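PDB 7JQY: Cif-like 1 from Burkholderia cenocepacia, which is a Cif-like epoxide hydrolase with the alpha/beta hydrolase fold, probably opening epoxide rings by adding water. Local coordinates for residues Tyr62-Val67 with Ala292-Gln297; Gly48-Leu53 with Gly75-Ala80; Arg37-Thr42 with Ala86-Lys91; Leu53-Pro58 with Val81-Ala86. The protein carries 1 engineered substitution. One frame throughout, in Å; residues are numbered along the deposited sequence.

Contact 1: Tyr62-Val67 with Ala292-Gln297; sequences YTWRHV and AFLTRQ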
loop_
_atom_site.group_PDB
_atom_site.type_symbol
_atom_site.label_atom_id
_atom_site.label_comp_id
_atom_site.label_asym_id
_atom_site.label_seq_id
_atom_site.Cartn_x
_atom_site.Cartn_y
_atom_site.Cartn_z
ATOM N N TYR B 62 -13.961 12.887 24.783
ATOM C CA TYR B 62 -13.853 11.586 25.435
ATOM C C TYR B 62 -12.843 11.589 26.580
ATOM O O TYR B 62 -12.874 10.686 27.424
ATOM C CB TYR B 62 -13.488 10.534 24.380
ATOM C CG TYR B 62 -13.352 9.098 24.873
ATOM C CD1 TYR B 62 -14.472 8.295 25.069
ATOM C CD2 TYR B 62 -12.097 8.538 25.109
ATOM C CE1 TYR B 62 -14.344 6.971 25.497
ATOM C CE2 TYR B 62 -11.962 7.225 25.529
ATOM C CZ TYR B 62 -13.088 6.445 25.728
ATOM O OH TYR B 62 -12.951 5.139 26.153
ATOM N N THR B 63 -11.946 12.578 26.632
ATOM C CA THR B 63 -10.963 12.601 27.705
ATOM C C THR B 63 -11.586 12.902 29.066
ATOM O O THR B 63 -10.989 12.559 30.089
ATOM C CB THR B 63 -9.842 13.599 27.382
ATOM O OG1 THR B 63 -8.719 13.327 28.222
ATOM C CG2 THR B 63 -10.280 15.037 27.598
ATOM N N TRP B 64 -12.783 13.480 29.102
ATOM C CA TRP B 64 -13.478 13.818 30.337
ATOM C C TRP B 64 -14.408 12.712 30.812
ATOM O O TRP B 64 -15.232 12.955 31.699
ATOM C CB TRP B 64 -14.277 15.114 30.158
ATOM C CG TRP B 64 -13.436 16.251 29.661
ATOM C CD1 TRP B 64 -13.414 16.758 28.405
ATOM C CD2 TRP B 64 -12.483 17.006 30.414
ATOM N NE1 TRP B 64 -12.519 17.790 28.322
ATOM C CE2 TRP B 64 -11.930 17.965 29.544
ATOM C CE3 TRP B 64 -12.042 16.966 31.744
ATOM C CZ2 TRP B 64 -10.954 18.878 29.956
ATOM C CZ3 TRP B 64 -11.070 17.880 32.155
ATOM C CH2 TRP B 64 -10.539 18.816 31.264
ATOM N N ARG B 65 -14.290 11.510 30.243
ATOM C CA ARG B 65 -15.275 10.460 30.485
ATOM C C ARG B 65 -15.382 10.077 31.956
ATOM O O ARG B 65 -16.470 9.709 32.417
ATOM C CB ARG B 65 -14.930 9.230 29.654
ATOM C CG ARG B 65 -13.608 8.605 30.021
ATOM C CD ARG B 65 -13.121 7.697 28.919
ATOM N NE ARG B 65 -11.802 7.163 29.223
ATOM C CZ ARG B 65 -10.668 7.789 28.947
ATOM N NH1 ARG B 65 -10.696 8.981 28.353
ATOM N NH2 ARG B 65 -9.507 7.220 29.274
ATOM N N HIS B 66 -14.282 10.167 32.708
ATOM C CA HIS B 66 -14.286 9.798 34.114
ATOM C C HIS B 66 -14.560 10.974 35.028
ATOM O O HIS B 66 -14.695 10.775 36.239
ATOM C CB HIS B 66 -12.940 9.177 34.516
ATOM C CG HIS B 66 -12.629 7.900 33.803
ATOM N ND1 HIS B 66 -13.416 6.774 33.922
ATOM C CD2 HIS B 66 -11.622 7.571 32.957
ATOM C CE1 HIS B 66 -12.903 5.805 33.183
ATOM N NE2 HIS B 66 -11.814 6.263 32.590
ATOM N N VAL B 67 -14.680 12.180 34.477
ATOM C CA VAL B 67 -14.945 13.373 35.264
ATOM C C VAL B 67 -16.403 13.811 35.157
ATOM O O VAL B 67 -17.003 14.203 36.157
ATOM C CB VAL B 67 -13.984 14.499 34.827
ATOM C CG1 VAL B 67 -14.391 15.826 35.446
ATOM C CG2 VAL B 67 -12.546 14.153 35.230
ATOM N N ALA B 292 -9.555 10.661 39.631
ATOM C CA ALA B 292 -9.972 10.716 41.026
ATOM C C ALA B 292 -9.428 11.969 41.703
ATOM O O ALA B 292 -10.154 12.671 42.417
ATOM C CB ALA B 292 -9.517 9.454 41.758
ATOM N N PHE B 293 -8.137 12.255 41.504
ATOM C CA PHE B 293 -7.555 13.490 42.023
ATOM C C PHE B 293 -8.225 14.711 41.408
ATOM O O PHE B 293 -8.546 15.681 42.108
ATOM C CB PHE B 293 -6.058 13.511 41.725
ATOM C CG PHE B 293 -5.402 14.837 41.987
ATOM C CD1 PHE B 293 -5.350 15.816 41.004
ATOM C CD2 PHE B 293 -4.802 15.094 43.216
ATOM C CE1 PHE B 293 -4.741 17.037 41.250
ATOM C CE2 PHE B 293 -4.187 16.309 43.466
ATOM C CZ PHE B 293 -4.152 17.280 42.487
ATOM N N LEU B 294 -8.447 14.675 40.094
ATOM C CA LEU B 294 -9.010 15.819 39.395
ATOM C C LEU B 294 -10.437 16.067 39.829
ATOM O O LEU B 294 -10.838 17.214 40.073
ATOM C CB LEU B 294 -8.956 15.571 37.893
ATOM C CG LEU B 294 -9.632 16.605 37.010
ATOM C CD1 LEU B 294 -9.021 17.954 37.307
ATOM C CD2 LEU B 294 -9.445 16.216 35.550
ATOM N N THR B 295 -11.224 14.999 39.916
ATOM C CA THR B 295 -12.609 15.165 40.305
ATOM C C THR B 295 -12.669 15.763 41.692
ATOM O O THR B 295 -13.503 16.639 41.968
ATOM C CB THR B 295 -13.362 13.834 40.225
ATOM O OG1 THR B 295 -13.612 13.543 38.848
ATOM C CG2 THR B 295 -14.701 13.900 40.942
ATOM N N ARG B 296 -11.782 15.317 42.575
ATOM C CA ARG B 296 -11.749 15.827 43.942
ATOM C C ARG B 296 -11.368 17.306 43.985
ATOM O O ARG B 296 -11.925 18.081 44.762
ATOM C CB ARG B 296 -10.779 15.009 44.799
ATOM C CG ARG B 296 -10.689 15.472 46.243
ATOM C CD ARG B 296 -12.054 15.459 46.912
ATOM N NE ARG B 296 -11.998 15.969 48.279
ATOM C CZ ARG B 296 -13.058 16.105 49.069
ATOM N NH1 ARG B 296 -14.263 15.770 48.628
ATOM N NH2 ARG B 296 -12.914 16.578 50.299
ATOM N N GLN B 297 -10.414 17.687 43.141
ATOM C CA GLN B 297 -9.943 19.055 43.063
ATOM C C GLN B 297 -11.011 19.964 42.467
ATOM O O GLN B 297 -11.252 21.060 42.982
ATOM C CB GLN B 297 -8.660 19.081 42.244
ATOM C CG GLN B 297 -7.471 18.562 43.046
ATOM C CD GLN B 297 -7.092 19.536 44.131
ATOM O OE1 GLN B 297 -7.418 20.720 44.042
ATOM N NE2 GLN B 297 -6.382 19.063 45.146
#

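Contact 2: Gly48-Leu53 with Gly75-Ala80; sequences GEMVVL and GYRVVA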
loop_
_atom_site.group_PDB
_atom_site.type_symbol
_atom_site.label_atom_id
_atom_site.label_comp_id
_atom_site.label_asym_id
_atom_site.label_seq_id
_atom_site.Cartn_x
_atom_site.Cartn_y
_atom_site.Cartn_z
ATOM N N GLY B 48 -29.063 23.256 36.292
ATOM C CA GLY B 48 -27.900 23.390 37.144
ATOM C C GLY B 48 -26.854 24.334 36.577
ATOM O O GLY B 48 -26.887 24.743 35.415
ATOM N N GLU B 49 -25.911 24.703 37.443
ATOM C CA GLU B 49 -24.777 25.516 37.017
ATOM C C GLU B 49 -23.996 24.786 35.933
ATOM O O GLU B 49 -23.687 23.599 36.072
ATOM C CB GLU B 49 -23.856 25.819 38.201
ATOM C CG GLU B 49 -24.424 26.738 39.280
ATOM C CD GLU B 49 -23.360 27.130 40.309
ATOM O OE1 GLU B 49 -23.325 26.519 41.402
ATOM O OE2 GLU B 49 -22.546 28.038 40.020
ATOM N N MET B 50 -23.688 25.490 34.849
ATOM C CA MET B 50 -23.037 24.851 33.716
ATOM C C MET B 50 -21.534 24.739 33.932
ATOM O O MET B 50 -20.878 25.710 34.318
ATOM C CB MET B 50 -23.303 25.626 32.435
ATOM C CG MET B 50 -22.784 24.894 31.227
ATOM S SD MET B 50 -23.236 25.677 29.688
ATOM C CE MET B 50 -24.988 25.312 29.652
ATOM N N VAL B 51 -20.994 23.548 33.682
ATOM C CA VAL B 51 -19.558 23.300 33.680
ATOM C C VAL B 51 -19.164 22.910 32.262
ATOM O O VAL B 51 -19.609 21.871 31.753
ATOM C CB VAL B 51 -19.151 22.209 34.683
ATOM C CG1 VAL B 51 -17.640 22.033 34.690
ATOM C CG2 VAL B 51 -19.646 22.564 36.074
ATOM N N VAL B 52 -18.340 23.739 31.624
ATOM C CA VAL B 52 -17.847 23.494 30.275
ATOM C C VAL B 52 -16.444 22.912 30.375
ATOM O O VAL B 52 -15.588 23.441 31.108
ATOM C CB VAL B 52 -17.858 24.782 29.435
ATOM C CG1 VAL B 52 -17.207 24.552 28.099
ATOM C CG2 VAL B 52 -19.278 25.275 29.270
ATOM N N LEU B 53 -16.216 21.808 29.663
ATOM C CA LEU B 53 -14.943 21.100 29.654
ATOM C C LEU B 53 -14.371 21.131 28.247
ATOM O O LEU B 53 -15.060 20.763 27.289
ATOM C CB LEU B 53 -15.118 19.647 30.119
ATOM C CG LEU B 53 -15.948 19.437 31.392
ATOM C CD1 LEU B 53 -16.125 17.976 31.716
ATOM C CD2 LEU B 53 -15.283 20.140 32.553
ATOM N N GLY B 75 -25.169 17.937 40.601
ATOM C CA GLY B 75 -26.081 18.958 40.131
ATOM C C GLY B 75 -25.537 19.897 39.081
ATOM O O GLY B 75 -26.221 20.868 38.736
ATOM N N TYR B 76 -24.342 19.641 38.549
ATOM C CA TYR B 76 -23.793 20.493 37.505
ATOM C C TYR B 76 -24.291 20.062 36.130
ATOM O O TYR B 76 -24.539 18.879 35.869
ATOM C CB TYR B 76 -22.265 20.471 37.546
ATOM C CG TYR B 76 -21.705 21.178 38.760
ATOM C CD1 TYR B 76 -21.800 22.558 38.886
ATOM C CD2 TYR B 76 -21.104 20.461 39.791
ATOM C CE1 TYR B 76 -21.297 23.211 40.006
ATOM C CE2 TYR B 76 -20.597 21.103 40.913
ATOM C CZ TYR B 76 -20.696 22.477 41.014
ATOM O OH TYR B 76 -20.197 23.117 42.121
ATOM N N ARG B 77 -24.456 21.046 35.252
ATOM C CA ARG B 77 -24.825 20.799 33.860
ATOM C C ARG B 77 -23.543 20.701 33.040
ATOM O O ARG B 77 -22.959 21.718 32.655
ATOM C CB ARG B 77 -25.747 21.902 33.352
ATOM C CG ARG B 77 -26.408 21.615 31.999
ATOM C CD ARG B 77 -27.244 22.812 31.570
ATOM N NE ARG B 77 -27.761 22.688 30.213
ATOM C CZ ARG B 77 -28.313 23.689 29.537
ATOM N NH1 ARG B 77 -28.416 24.888 30.095
ATOM N NH2 ARG B 77 -28.759 23.495 28.306
ATOM N N VAL B 78 -23.122 19.472 32.741
ATOM C CA VAL B 78 -21.833 19.244 32.094
ATOM C C VAL B 78 -21.971 19.396 30.586
ATOM O O VAL B 78 -22.897 18.852 29.968
ATOM C CB VAL B 78 -21.269 17.865 32.462
ATOM C CG1 VAL B 78 -19.827 17.761 31.987
ATOM C CG2 VAL B 78 -21.337 17.648 33.972
ATOM N N VAL B 79 -21.047 20.144 29.990
ATOM C CA VAL B 79 -20.969 20.333 28.547
ATOM C C VAL B 79 -19.519 20.091 28.141
ATOM O O VAL B 79 -18.668 20.974 28.304
ATOM C CB VAL B 79 -21.429 21.729 28.117
ATOM C CG1 VAL B 79 -21.269 21.902 26.605
ATOM C CG2 VAL B 79 -22.871 21.964 28.536
ATOM N N ALA B 80 -19.237 18.914 27.582
ATOM C CA ALA B 80 -17.916 18.586 27.060
ATOM C C ALA B 80 -17.961 18.755 25.550
ATOM O O ALA B 80 -18.714 18.052 24.866
ATOM C CB ALA B 80 -17.503 17.164 27.438
#

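Contact 3: Arg37-Thr42 with Ala86-Lys91; sequences RLHYVT and AGESDK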
loop_
_atom_site.group_PDB
_atom_site.type_symbol
_atom_site.label_atom_id
_atom_site.label_comp_id
_atom_site.label_asym_id
_atom_site.label_seq_id
_atom_site.Cartn_x
_atom_site.Cartn_y
_atom_site.Cartn_z
ATOM N N ARG B 37 -20.443 23.956 12.634
ATOM C CA ARG B 37 -21.194 23.130 13.585
ATOM C C ARG B 37 -20.258 22.482 14.604
ATOM O O ARG B 37 -19.245 21.881 14.226
ATOM C CB ARG B 37 -22.001 22.045 12.859
ATOM C CG ARG B 37 -22.847 21.138 13.779
ATOM C CD ARG B 37 -23.732 20.177 12.960
ATOM N NE ARG B 37 -22.928 19.089 12.413
ATOM C CZ ARG B 37 -23.396 18.042 11.739
ATOM N NH1 ARG B 37 -24.696 17.907 11.503
ATOM N NH2 ARG B 37 -22.546 17.119 11.299
ATOM N N LEU B 38 -20.595 22.615 15.889
ATOM C CA LEU B 38 -19.824 22.023 16.972
ATOM C C LEU B 38 -20.593 20.865 17.593
ATOM O O LEU B 38 -21.811 20.945 17.787
ATOM C CB LEU B 38 -19.487 23.046 18.067
ATOM C CG LEU B 38 -18.482 24.149 17.734
ATOM C CD1 LEU B 38 -17.943 24.762 19.021
ATOM C CD2 LEU B 38 -17.349 23.646 16.851
ATOM N N HIS B 39 -19.860 19.799 17.912
ATOM C CA HIS B 39 -20.378 18.620 18.590
ATOM C C HIS B 39 -20.027 18.679 20.071
ATOM O O HIS B 39 -18.939 19.125 20.447
ATOM C CB HIS B 39 -19.799 17.357 17.947
ATOM C CG HIS B 39 -20.088 16.096 18.696
ATOM N ND1 HIS B 39 -19.164 15.500 19.527
ATOM C CD2 HIS B 39 -21.182 15.297 18.714
ATOM C CE1 HIS B 39 -19.682 14.399 20.041
ATOM N NE2 HIS B 39 -20.907 14.253 19.562
ATOM N N TYR B 40 -20.952 18.240 20.916
ATOM C CA TYR B 40 -20.695 18.242 22.346
ATOM C C TYR B 40 -21.514 17.144 22.989
ATOM O O TYR B 40 -22.511 16.669 22.434
ATOM C CB TYR B 40 -21.011 19.596 23.008
ATOM C CG TYR B 40 -22.471 20.011 22.945
ATOM C CD1 TYR B 40 -23.021 20.505 21.765
ATOM C CD2 TYR B 40 -23.297 19.903 24.061
ATOM C CE1 TYR B 40 -24.359 20.884 21.697
ATOM C CE2 TYR B 40 -24.629 20.281 24.003
ATOM C CZ TYR B 40 -25.154 20.767 22.819
ATOM O OH TYR B 40 -26.477 21.138 22.758
ATOM N N VAL B 41 -21.074 16.745 24.171
ATOM C CA VAL B 41 -21.743 15.727 24.965
ATOM C C VAL B 41 -22.209 16.391 26.248
ATOM O O VAL B 41 -21.443 17.129 26.880
ATOM C CB VAL B 41 -20.805 14.535 25.240
ATOM C CG1 VAL B 41 -21.447 13.528 26.166
ATOM C CG2 VAL B 41 -20.441 13.873 23.928
ATOM N N THR B 42 -23.472 16.171 26.612
ATOM C CA THR B 42 -24.052 16.890 27.734
ATOM C C THR B 42 -24.886 15.959 28.606
ATOM O O THR B 42 -25.446 14.968 28.130
ATOM C CB THR B 42 -24.907 18.073 27.268
ATOM O OG1 THR B 42 -25.266 18.862 28.408
ATOM C CG2 THR B 42 -26.180 17.589 26.542
ATOM N N ALA B 86 -12.121 19.514 15.843
ATOM C CA ALA B 86 -11.830 18.293 16.577
ATOM C C ALA B 86 -13.037 17.369 16.697
ATOM O O ALA B 86 -14.184 17.819 16.769
ATOM C CB ALA B 86 -11.316 18.618 17.984
ATOM N N GLY B 87 -12.747 16.075 16.824
ATOM C CA GLY B 87 -13.801 15.111 17.085
ATOM C C GLY B 87 -14.820 15.123 15.962
ATOM O O GLY B 87 -14.475 15.104 14.776
ATOM N N GLU B 88 -16.092 15.181 16.344
ATOM C CA GLU B 88 -17.212 15.185 15.422
ATOM C C GLU B 88 -17.613 16.591 14.987
ATOM O O GLU B 88 -18.639 16.756 14.324
ATOM C CB GLU B 88 -18.399 14.467 16.066
ATOM C CG GLU B 88 -18.091 13.026 16.428
ATOM C CD GLU B 88 -17.757 12.193 15.199
ATOM O OE1 GLU B 88 -18.554 12.186 14.236
ATOM O OE2 GLU B 88 -16.687 11.549 15.190
ATOM N N SER B 89 -16.838 17.604 15.351
ATOM C CA SER B 89 -17.161 18.959 14.945
ATOM C C SER B 89 -16.704 19.222 13.510
ATOM O O SER B 89 -15.937 18.451 12.919
ATOM C CB SER B 89 -16.507 19.948 15.904
ATOM O OG SER B 89 -17.212 19.959 17.134
ATOM N N ASP B 90 -17.226 20.306 12.933
ATOM C CA ASP B 90 -16.824 20.701 11.591
ATOM C C ASP B 90 -15.344 21.084 11.564
ATOM O O ASP B 90 -14.745 21.425 12.590
ATOM C CB ASP B 90 -17.679 21.864 11.092
ATOM C CG ASP B 90 -19.063 21.410 10.646
ATOM O OD1 ASP B 90 -19.319 20.181 10.683
ATOM O OD2 ASP B 90 -19.886 22.277 10.289
ATOM N N LYS B 91 -14.756 21.029 10.363
ATOM C CA LYS B 91 -13.348 21.358 10.141
ATOM C C LYS B 91 -13.258 22.477 9.109
ATOM O O LYS B 91 -12.890 22.236 7.948
ATOM C CB LYS B 91 -12.546 20.142 9.678
ATOM C CG LYS B 91 -12.230 19.138 10.777
ATOM C CD LYS B 91 -13.227 17.998 10.767
ATOM C CE LYS B 91 -12.960 17.003 11.891
ATOM N NZ LYS B 91 -14.198 16.206 12.170
HETATM O O HOH W 1 -19.969 18.623 12.456
#

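Contact 4: Leu53-Pro58 with Val81-Ala86; sequences LLHGWP and VDYRGA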
loop_
_atom_site.group_PDB
_atom_site.type_symbol
_atom_site.label_atom_id
_atom_site.label_comp_id
_atom_site.label_asym_id
_atom_site.label_seq_id
_atom_site.Cartn_x
_atom_site.Cartn_y
_atom_site.Cartn_z
ATOM N N LEU B 53 -16.216 21.808 29.663
ATOM C CA LEU B 53 -14.943 21.100 29.654
ATOM C C LEU B 53 -14.371 21.131 28.247
ATOM O O LEU B 53 -15.060 20.763 27.289
ATOM C CB LEU B 53 -15.118 19.647 30.119
ATOM C CG LEU B 53 -15.948 19.437 31.392
ATOM C CD1 LEU B 53 -16.125 17.976 31.716
ATOM C CD2 LEU B 53 -15.283 20.140 32.553
ATOM N N LEU B 54 -13.120 21.571 28.122
ATOM C CA LEU B 54 -12.458 21.735 26.834
ATOM C C LEU B 54 -11.193 20.884 26.802
ATOM O O LEU B 54 -10.228 21.154 27.537
ATOM C CB LEU B 54 -12.127 23.207 26.569
ATOM C CG LEU B 54 -13.284 24.214 26.466
ATOM C CD1 LEU B 54 -12.734 25.619 26.275
ATOM C CD2 LEU B 54 -14.269 23.856 25.339
ATOM N N HIS B 55 -11.195 19.882 25.923
ATOM C CA HIS B 55 -10.077 18.984 25.684
ATOM C C HIS B 55 -8.954 19.711 24.934
ATOM O O HIS B 55 -9.048 20.894 24.596
ATOM C CB HIS B 55 -10.548 17.791 24.857
ATOM C CG HIS B 55 -10.949 18.180 23.474
ATOM N ND1 HIS B 55 -10.030 18.408 22.474
ATOM C CD2 HIS B 55 -12.163 18.448 22.939
ATOM C CE1 HIS B 55 -10.661 18.775 21.374
ATOM N NE2 HIS B 55 -11.957 18.808 21.630
ATOM N N GLY B 56 -7.888 18.975 24.628
ATOM C CA GLY B 56 -6.774 19.492 23.867
ATOM C C GLY B 56 -6.407 18.580 22.707
ATOM O O GLY B 56 -7.251 17.862 22.154
ATOM N N TRP B 57 -5.126 18.650 22.315
ATOM C CA TRP B 57 -4.531 17.822 21.270
ATOM C C TRP B 57 -3.671 16.730 21.892
ATOM O O TRP B 57 -2.885 17.010 22.808
ATOM C CB TRP B 57 -3.668 18.659 20.319
ATOM C CG TRP B 57 -3.333 17.936 19.045
ATOM C CD1 TRP B 57 -3.985 18.043 17.839
ATOM C CD2 TRP B 57 -2.289 16.973 18.849
ATOM N NE1 TRP B 57 -3.405 17.209 16.913
ATOM C CE2 TRP B 57 -2.367 16.538 17.507
ATOM C CE3 TRP B 57 -1.299 16.428 19.679
ATOM C CZ2 TRP B 57 -1.490 15.590 16.978
ATOM C CZ3 TRP B 57 -0.433 15.487 19.154
ATOM C CH2 TRP B 57 -0.536 15.077 17.812
ATOM N N PRO B 58 -3.788 15.469 21.433
ATOM C CA PRO B 58 -4.718 14.978 20.413
ATOM C C PRO B 58 -5.935 14.334 21.058
ATOM O O PRO B 58 -5.971 13.115 21.195
ATOM C CB PRO B 58 -3.892 13.930 19.675
ATOM C CG PRO B 58 -2.938 13.371 20.769
ATOM C CD PRO B 58 -2.931 14.379 21.926
ATOM N N VAL B 81 -17.182 19.701 25.037
ATOM C CA VAL B 81 -17.282 20.162 23.657
ATOM C C VAL B 81 -16.106 19.629 22.849
ATOM O O VAL B 81 -14.958 19.668 23.304
ATOM C CB VAL B 81 -17.323 21.705 23.597
ATOM C CG1 VAL B 81 -17.619 22.181 22.185
ATOM C CG2 VAL B 81 -18.332 22.247 24.587
ATOM N N ASP B 82 -16.392 19.142 21.640
ATOM C CA ASP B 82 -15.363 19.012 20.613
ATOM C C ASP B 82 -15.179 20.389 19.992
ATOM O O ASP B 82 -16.058 20.852 19.256
ATOM C CB ASP B 82 -15.767 18.003 19.538
ATOM C CG ASP B 82 -15.698 16.548 20.014
ATOM O OD1 ASP B 82 -14.939 16.245 20.970
ATOM O OD2 ASP B 82 -16.397 15.701 19.397
ATOM N N TYR B 83 -14.050 21.052 20.264
ATOM C CA TYR B 83 -13.919 22.405 19.732
ATOM C C TYR B 83 -13.721 22.369 18.217
ATOM O O TYR B 83 -13.603 21.302 17.606
ATOM C CB TYR B 83 -12.796 23.195 20.427
ATOM C CG TYR B 83 -11.399 22.615 20.482
ATOM C CD1 TYR B 83 -10.757 22.138 19.352
ATOM C CD2 TYR B 83 -10.688 22.622 21.685
ATOM C CE1 TYR B 83 -9.465 21.632 19.423
ATOM C CE2 TYR B 83 -9.410 22.130 21.769
ATOM C CZ TYR B 83 -8.795 21.641 20.640
ATOM O OH TYR B 83 -7.514 21.148 20.744
ATOM N N ARG B 84 -13.716 23.560 17.610
ATOM C CA ARG B 84 -13.601 23.700 16.158
ATOM C C ARG B 84 -12.462 22.848 15.613
ATOM O O ARG B 84 -11.321 22.948 16.079
ATOM C CB ARG B 84 -13.396 25.174 15.774
ATOM C CG ARG B 84 -13.159 25.405 14.270
ATOM C CD ARG B 84 -12.831 26.872 13.933
ATOM N NE ARG B 84 -13.924 27.768 14.307
ATOM C CZ ARG B 84 -14.499 28.659 13.501
ATOM N NH1 ARG B 84 -15.486 29.412 13.964
ATOM N NH2 ARG B 84 -14.084 28.814 12.250
ATOM N N GLY B 85 -12.796 21.961 14.673
ATOM C CA GLY B 85 -11.819 21.118 14.014
ATOM C C GLY B 85 -11.600 19.757 14.648
ATOM O O GLY B 85 -10.931 18.911 14.043
ATOM N N ALA B 86 -12.121 19.514 15.843
ATOM C CA ALA B 86 -11.830 18.293 16.577
ATOM C C ALA B 86 -13.037 17.369 16.697
ATOM O O ALA B 86 -14.184 17.819 16.769
ATOM C CB ALA B 86 -11.316 18.618 17.984
HETATM O O HOH W 2 -14.019 18.767 25.760
#

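Contact 1: Tyr62-Val67 with Ala292-Gln297
L294 drives its CD2 methyl against V67 CG2 at 3.7 Å, the closest approach between Y62-V67 and A292-Q297. In this alpha/beta hydrolase fold the contact fastens the last helix, 291-303, to the loop that runs into helix 68-73. The same CD2 also reaches W64, meeting CZ3 of the indole at 4.1 Å; it arrives at the ring edge, near the plane, and the two side chains cross at about a right angle. L294 CG stands anti to the backbone N (chi1 174°), which sends the side chain off the helix so that CD2 reaches the loop. V67 turns CG2 to the helix and spans two successive residues there, for CG2 lies 3.8 Å from T295 OG1 as well, the two side chains running antiparallel alongside each other. That hydroxyl has a weak hydrogen bond to P291 O, one turn back in its own helix. L294 also packs on L253 of strand 250-255 and on P287, which W64 touches too, making this a joint between sheet, helix and loop. The loop is pinned from within. Y62 O accepts from R65 N and from R65 NH1, which come from opposite faces of its carbonyl plane. The bond from R65 NH1 to Y62 O measures 2.9 Å and lies in the guanidinium plane, while NH2 forms a salt bridge with D288. R65 begins with CG between its own backbone N and carbonyl carbon (chi1 63°), folding the chain back over Y62. There its CD lies 3.4 Å above the plane of the phenol ring, offset toward the rim.

Contact 2: Gly48-Leu53 with Gly75-Ala80
E49 O, R77 O, V51 O and V79 O take part in a ladder that ties strand 50-54 to strand 77-82 as parallel neighbours, the two strands of a beta-alpha-beta unit connected through helix 68-73. Four backbone bonds make it up: R77 N to E49 O at 2.8 Å, then V51 N to R77 O, V79 N to V51 O and L53 N to V79 O, each 2.9 Å. The axes of the short strand segments approach to 4.6 Å, 19° from parallel. CA-H...O contacts fill in between these bonds, among them M50 CA to R77 O and V52 CA to V79 O.

Apolar contacts lie on both faces. V51, L53, V78 and A80 share one, where L53 CD1 meets V78 CG1 at 3.7 Å and helix 68-73 packs through M68. M50, V52, R77 and V79 share the other, and M50 SD rests near V79 CG2 there beneath helix 98-111. At the strand starts Y76 takes V51 CG2 against CD1 of its ring, and E49 O lies at that ring's edge. E49 sends its carboxylate to H118.

A methyl also packs on a flat cation: M50, bent at chi3 (-71°), places CE 3.3 Å above one face of the R77 guanidinium, nearest NH1.

Contact 3: Arg37-Thr42 with Ala86-Lys91
S89 OG takes the backbone N-H of H39 in a nearly straight 2.8 Å bond (174°) and is hydrogen-bonded to D82 O as well. One hydroxyl thus joins strand 37-43, the second strand of the alpha/beta hydrolase sheet, to the loop following strand 77-82. OG stands anti to the carbonyl carbon (chi1 -74°), the position from which it meets the H39 N-H. R37 and D90 are joined twice: D90 N gives its hydrogen to R37 O at 2.9 Å, and R37 N donates to D90 OD2, also at 2.9 Å, from well above the carboxylate plane. The R37 guanidinium stops short of a salt bridge with D90. A water instead accepts from R37 NE and donates to E88 O, while NH1 and NH2 bond T199 O and K196 O of the second subunit. Within the loop, a type II' turn from A86 to S89 has G87 at positive phi, and K91 NZ binds G87 O (2.8 Å) and S89 O (2.9 Å). The E88 carboxylate leads away to a salt bridge with K196 of the second subunit. H39 has both ring nitrogens engaged, ND1 with D82 OD2 and NE2 with R28 NE. Over one face of that imidazole sits E88 CB in a CH-pi contact, 3.8 Å from the ring centroid.

Contact 4: Leu53-Pro58 with Val81-Ala86
L53 O is gripped by V81 N at 3.3 Å in a nearly straight bond and by a water at 2.7 Å. The water also donates to V81 O and accepts from H55 N, filling in where the strands part: the CA atoms of L54 and V81 are already 6.0 Å apart. L54 CD2 packs on V81 CB, the two side chains pointing the same way.

Beyond the strand end the H55 ring is held between the segments. Its CG lies between the backbone N and carbonyl carbon (chi1 67°), which brings the imidazole over to the 81-86 side. ND1 donates to G56 O at 2.9 Å, nearly in the ring plane, while NE2 receives a weak bond from Y83 N. The carbons are hemmed in as well: CD2 comes 3.1 Å from V81 O at the ring edge, and A86 CB meets CE1 at 3.5 Å, likewise near the plane. Y83 covers a face; H55 CE1 sits 3.4 Å above the centre of the phenol ring, with the two planes 32° apart. Y83 also touches M101 of helix 98-111 and I124 of helix 124-135.

D82 is turned elsewhere: besides H39, its carboxylate bonds E88 N and W61 N. From H55 the chain leads on through G56 to W57, whose N is hydrogen-bonded to the hydroxyl of the engineered S123, and then to P58 through a cis peptide. The sequence H55-G56-W57-P58 fits the HGXP motif of alpha/beta-fold epoxide hydrolases, in which the backbone N-H at the position of W57 contributes to the oxyanion hole.

In the fold
From the N terminus, strand 37-43 opens a loop that contact 3 closes after strand 77-82. Contacts 2 and 4 are nested inside it; they cross each other and share L53, contact 2 zipping the beginnings of strands 50-54 and 77-82 and contact 4 their ends. Contact 1 starts between those strands and closes near the C terminus, so it crosses all three. W64 joins it to contacts 2 and 4 by packing on L53, A80 and the H55 backbone. D82 links contact 4 to contact 3, and V41 N with A80 O links contact 3 to contact 2. Together they tie the central sheet, its loop ends and the final helix.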